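Long-range contact in aldehyde dehydrogenase 12 (Zea mays, PDB 6D97), which probably carries out the last step of proline catabolism in plants, the NAD-dependent oxidation of L-glutamate gamma-semialdehyde to glutamate: residues A[478-490]-A[498-510]. Numbering follows the deposited sequence.
Sequences LGRSVNGTTYAGI and PQNHWFGPAGDPR
Gly-484 and Ala-506 meet at the tightest point of the contact, where the methyl CB of Ala-506 presses on the CA of Gly-484 at 3.5 Å, closer than usual for two carbons. Having no side chain, Gly-484 lies flush against the Gly-504 to Ala-506 backbone, its CA making a CA-H...O contact with Gly-504 O (3.3 Å). Alanine offers just a methyl, which also lies 3.3 Å from Val-482 O. Val-482 CG1, anti to the backbone N, adds apolar contact 4.1 Å from Ala-506 CB.

Beside it Thr-485 OG1 donates a hydrogen bond to Gly-504 O over 3.0 Å, the donor tilted 23° from the carbonyl plane. With chi1 at -46°, the hydroxyl lies beside the backbone N and CG2 swings to Trp-502 O; threonine thus serves the loop with both branches. Trp-502 NE1 adds a weak bond to the same Gly-504 carbonyl.

The far end is looser. Tyrosine is long enough for its OH to reach the in-plane edge of the His-501 imidazole, but the rings stand oblique, planes at 72°. His-501 ND1 donates to Trp-502 O, which helps hold the ring's rotation. Partly exposed Phe-503 points its CB away, CD1 just reaching Thr-485 OG1 at 4.1 Å.

Strand 485-488, an edge strand within the chain, pairs with strand 463-467 and with a parallel strand of a second subunit, the intersubunit sheet extension known from aldehyde dehydrogenase dimers; the loop leading to helix 517-524 packs against it.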
loop_
_atom_site.group_PDB
_atom_site.type_symbol
_atom_site.label_atom_id
_atom_site.label_comp_id
_atom_site.label_asym_id
_atom_site.label_seq_id
_atom_site.Cartn_x
_atom_site.Cartn_y
_atom_site.Cartn_z
ATOM N N LEU A 478 21.028 -15.222 -1.624
ATOM C CA LEU A 478 19.924 -14.521 -0.972
ATOM C C LEU A 478 18.759 -15.461 -0.703
ATOM O O LEU A 478 18.204 -15.482 0.401
ATOM C CB LEU A 478 19.467 -13.341 -1.830
ATOM C CG LEU A 478 20.363 -12.106 -1.880
ATOM C CD1 LEU A 478 20.018 -11.253 -3.087
ATOM C CD2 LEU A 478 20.209 -11.302 -0.610
ATOM N N GLY A 479 18.372 -16.250 -1.708
ATOM C CA GLY A 479 17.269 -17.179 -1.540
ATOM C C GLY A 479 17.514 -18.248 -0.495
ATOM O O GLY A 479 16.554 -18.853 -0.005
ATOM N N ARG A 480 18.773 -18.494 -0.138
ATOM C CA ARG A 480 19.136 -19.500 0.853
ATOM C C ARG A 480 19.838 -18.864 2.049
ATOM O O ARG A 480 20.838 -19.374 2.559
ATOM C CB ARG A 480 19.996 -20.593 0.220
ATOM C CG ARG A 480 19.181 -21.652 -0.516
ATOM C CD ARG A 480 20.027 -22.443 -1.506
ATOM N NE ARG A 480 19.780 -22.056 -2.896
ATOM C CZ ARG A 480 18.815 -22.563 -3.660
ATOM N NH1 ARG A 480 17.989 -23.479 -3.173
ATOM N NH2 ARG A 480 18.671 -22.153 -4.914
ATOM N N SER A 481 19.306 -17.731 2.510
ATOM C CA SER A 481 19.787 -17.037 3.698
ATOM C C SER A 481 18.605 -16.289 4.308
ATOM O O SER A 481 17.511 -16.254 3.735
ATOM C CB SER A 481 20.956 -16.105 3.365
ATOM O OG SER A 481 20.579 -15.112 2.427
ATOM N N VAL A 482 18.832 -15.666 5.468
ATOM C CA VAL A 482 17.738 -15.133 6.280
ATOM C C VAL A 482 17.949 -13.670 6.676
ATOM O O VAL A 482 16.982 -12.900 6.738
ATOM C CB VAL A 482 17.536 -16.006 7.538
ATOM C CG1 VAL A 482 16.548 -15.364 8.504
ATOM C CG2 VAL A 482 17.064 -17.401 7.156
ATOM N N ASN A 483 19.209 -13.277 6.913
ATOM C CA ASN A 483 19.541 -12.090 7.709
ATOM C C ASN A 483 18.713 -10.864 7.333
ATOM O O ASN A 483 18.561 -10.536 6.155
ATOM C CB ASN A 483 21.030 -11.781 7.572
ATOM C CG ASN A 483 21.890 -12.752 8.344
ATOM O OD1 ASN A 483 21.539 -13.923 8.504
ATOM N ND2 ASN A 483 23.014 -12.266 8.845
ATOM N N GLY A 484 18.185 -10.188 8.357
ATOM C CA GLY A 484 17.115 -9.226 8.134
ATOM C C GLY A 484 17.549 -7.967 7.413
ATOM O O GLY A 484 16.713 -7.227 6.887
ATOM N N THR A 485 18.852 -7.697 7.387
ATOM C CA THR A 485 19.387 -6.515 6.708
ATOM C C THR A 485 20.601 -6.966 5.902
ATOM O O THR A 485 21.742 -6.875 6.365
ATOM C CB THR A 485 19.743 -5.410 7.685
ATOM O OG1 THR A 485 18.678 -5.239 8.627
ATOM C CG2 THR A 485 19.947 -4.116 6.927
ATOM N N THR A 486 20.347 -7.433 4.686
ATOM C CA THR A 486 21.369 -8.016 3.833
ATOM C C THR A 486 21.659 -7.085 2.664
ATOM O O THR A 486 20.737 -6.647 1.969
ATOM C CB THR A 486 20.926 -9.385 3.318
ATOM O OG1 THR A 486 20.677 -10.253 4.431
ATOM C CG2 THR A 486 22.007 -9.990 2.440
ATOM N N TYR A 487 22.938 -6.791 2.452
ATOM C CA TYR A 487 23.390 -5.972 1.336
ATOM C C TYR A 487 24.005 -6.869 0.271
ATOM O O TYR A 487 24.717 -7.826 0.589
ATOM C CB TYR A 487 24.405 -4.923 1.795
ATOM C CG TYR A 487 23.905 -3.973 2.866
ATOM C CD1 TYR A 487 23.771 -4.390 4.186
ATOM C CD2 TYR A 487 23.588 -2.655 2.561
ATOM C CE1 TYR A 487 23.329 -3.528 5.169
ATOM C CE2 TYR A 487 23.136 -1.786 3.538
ATOM C CZ TYR A 487 23.008 -2.228 4.839
ATOM O OH TYR A 487 22.567 -1.362 5.813
ATOM N N ALA A 488 23.731 -6.559 -0.996
ATOM C CA ALA A 488 24.154 -7.404 -2.107
ATOM C C ALA A 488 24.668 -6.535 -3.242
ATOM O O ALA A 488 23.992 -5.592 -3.661
ATOM C CB ALA A 488 23.005 -8.291 -2.600
ATOM N N GLY A 489 25.848 -6.870 -3.750
ATOM C CA GLY A 489 26.488 -6.076 -4.778
ATOM C C GLY A 489 27.964 -5.950 -4.477
ATOM O O GLY A 489 28.396 -6.307 -3.378
ATOM N N ILE A 490 28.755 -5.458 -5.432
ATOM C CA ILE A 490 30.187 -5.334 -5.184
ATOM C C ILE A 490 30.474 -4.293 -4.111
ATOM O O ILE A 490 31.537 -4.335 -3.480
ATOM C CB ILE A 490 30.940 -5.015 -6.491
ATOM C CG1 ILE A 490 32.385 -5.513 -6.407
ATOM C CG2 ILE A 490 30.908 -3.523 -6.789
ATOM C CD1 ILE A 490 32.506 -7.024 -6.226
ATOM N N PRO A 498 21.103 3.323 7.167
ATOM C CA PRO A 498 20.553 4.647 7.474
ATOM C C PRO A 498 19.046 4.604 7.663
ATOM O O PRO A 498 18.432 3.533 7.628
ATOM C CB PRO A 498 20.959 5.475 6.251
ATOM C CG PRO A 498 20.973 4.474 5.131
ATOM C CD PRO A 498 21.295 3.122 5.721
ATOM N N GLN A 499 18.434 5.772 7.855
ATOM C CA GLN A 499 17.016 5.823 8.184
ATOM C C GLN A 499 16.111 5.599 6.980
ATOM O O GLN A 499 14.899 5.448 7.165
ATOM C CB GLN A 499 16.681 7.167 8.826
ATOM C CG GLN A 499 16.595 8.322 7.834
ATOM C CD GLN A 499 17.920 8.624 7.143
ATOM O OE1 GLN A 499 18.982 8.606 7.765
ATOM N NE2 GLN A 499 17.857 8.900 5.846
ATOM N N ASN A 500 16.651 5.587 5.762
ATOM C CA ASN A 500 15.801 5.424 4.591
ATOM C C ASN A 500 15.423 3.974 4.319
ATOM O O ASN A 500 14.571 3.732 3.457
ATOM C CB ASN A 500 16.468 6.020 3.349
ATOM C CG ASN A 500 17.926 5.644 3.229
ATOM O OD1 ASN A 500 18.767 6.167 3.958
ATOM N ND2 ASN A 500 18.240 4.750 2.297
ATOM N N HIS A 501 16.017 3.006 5.013
ATOM C CA HIS A 501 15.547 1.640 4.862
ATOM C C HIS A 501 15.649 0.903 6.189
ATOM O O HIS A 501 16.300 1.349 7.138
ATOM C CB HIS A 501 16.292 0.892 3.747
ATOM C CG HIS A 501 17.743 0.659 4.018
ATOM N ND1 HIS A 501 18.194 -0.314 4.881
ATOM C CD2 HIS A 501 18.848 1.256 3.514
ATOM C CE1 HIS A 501 19.516 -0.297 4.909
ATOM N NE2 HIS A 501 19.938 0.643 4.085
ATOM N N TRP A 502 14.963 -0.232 6.228
ATOM C CA TRP A 502 14.831 -1.040 7.429
ATOM C C TRP A 502 16.187 -1.474 7.971
ATOM O O TRP A 502 17.110 -1.788 7.214
ATOM C CB TRP A 502 13.970 -2.263 7.094
ATOM C CG TRP A 502 14.001 -3.390 8.078
ATOM C CD1 TRP A 502 15.001 -4.311 8.258
ATOM C CD2 TRP A 502 12.956 -3.753 8.985
ATOM N NE1 TRP A 502 14.649 -5.204 9.240
ATOM C CE2 TRP A 502 13.398 -4.887 9.700
ATOM C CE3 TRP A 502 11.690 -3.226 9.268
ATOM C CZ2 TRP A 502 12.623 -5.499 10.685
ATOM C CZ3 TRP A 502 10.921 -3.836 10.247
ATOM C CH2 TRP A 502 11.391 -4.964 10.940
ATOM N N PHE A 503 16.302 -1.475 9.297
ATOM C CA PHE A 503 17.362 -2.185 10.000
ATOM C C PHE A 503 16.717 -3.024 11.090
ATOM O O PHE A 503 15.908 -2.517 11.874
ATOM C CB PHE A 503 18.402 -1.236 10.607
ATOM C CG PHE A 503 19.454 -1.939 11.430
ATOM C CD1 PHE A 503 20.629 -2.380 10.849
ATOM C CD2 PHE A 503 19.264 -2.165 12.787
ATOM C CE1 PHE A 503 21.596 -3.022 11.601
ATOM C CE2 PHE A 503 20.227 -2.813 13.541
ATOM C CZ PHE A 503 21.396 -3.235 12.947
ATOM N N GLY A 504 17.080 -4.299 11.135
ATOM C CA GLY A 504 16.511 -5.223 12.082
ATOM C C GLY A 504 16.751 -6.651 11.644
ATOM O O GLY A 504 17.092 -6.917 10.488
ATOM N N PRO A 505 16.586 -7.595 12.557
ATOM C CA PRO A 505 16.804 -9.005 12.227
ATOM C C PRO A 505 15.612 -9.566 11.456
ATOM O O PRO A 505 14.598 -8.901 11.256
ATOM C CB PRO A 505 16.949 -9.657 13.602
ATOM C CG PRO A 505 16.072 -8.826 14.481
ATOM C CD PRO A 505 16.195 -7.415 13.967
ATOM N N ALA A 506 15.761 -10.812 11.011
ATOM C CA ALA A 506 14.674 -11.583 10.427
ATOM C C ALA A 506 14.636 -12.962 11.071
ATOM O O ALA A 506 15.538 -13.351 11.818
ATOM C CB ALA A 506 14.815 -11.720 8.906
ATOM N N GLY A 507 13.579 -13.711 10.759
ATOM C CA GLY A 507 13.430 -15.051 11.290
ATOM C C GLY A 507 12.896 -15.124 12.699
ATOM O O GLY A 507 13.058 -16.155 13.359
ATOM N N ASP A 508 12.244 -14.068 13.177
ATOM C CA ASP A 508 11.765 -13.998 14.551
ATOM C C ASP A 508 10.518 -13.124 14.608
ATOM O O ASP A 508 10.567 -11.950 14.218
ATOM C CB ASP A 508 12.872 -13.448 15.459
ATOM C CG ASP A 508 12.488 -13.427 16.932
ATOM O OD1 ASP A 508 11.348 -13.800 17.282
ATOM O OD2 ASP A 508 13.349 -13.031 17.748
ATOM N N PRO A 509 9.381 -13.651 15.078
ATOM C CA PRO A 509 8.187 -12.798 15.220
ATOM C C PRO A 509 8.380 -11.661 16.198
ATOM O O PRO A 509 7.587 -10.711 16.193
ATOM C CB PRO A 509 7.108 -13.774 15.714
ATOM C CG PRO A 509 7.866 -14.898 16.332
ATOM C CD PRO A 509 9.133 -15.031 15.530
ATOM N N ARG A 510 9.395 -11.739 17.051
ATOM C CA ARG A 510 9.723 -10.660 17.966
ATOM C C ARG A 510 10.670 -9.643 17.350
ATOM O O ARG A 510 10.970 -8.631 17.993
ATOM C CB ARG A 510 10.351 -11.230 19.240
ATOM C CG ARG A 510 9.551 -12.352 19.878
ATOM C CD ARG A 510 10.419 -13.158 20.823
ATOM N NE ARG A 510 11.671 -13.570 20.192
ATOM C CZ ARG A 510 12.633 -14.250 20.810
ATOM N NH1 ARG A 510 12.489 -14.601 22.080
ATOM N NH2 ARG A 510 13.740 -14.577 20.158
#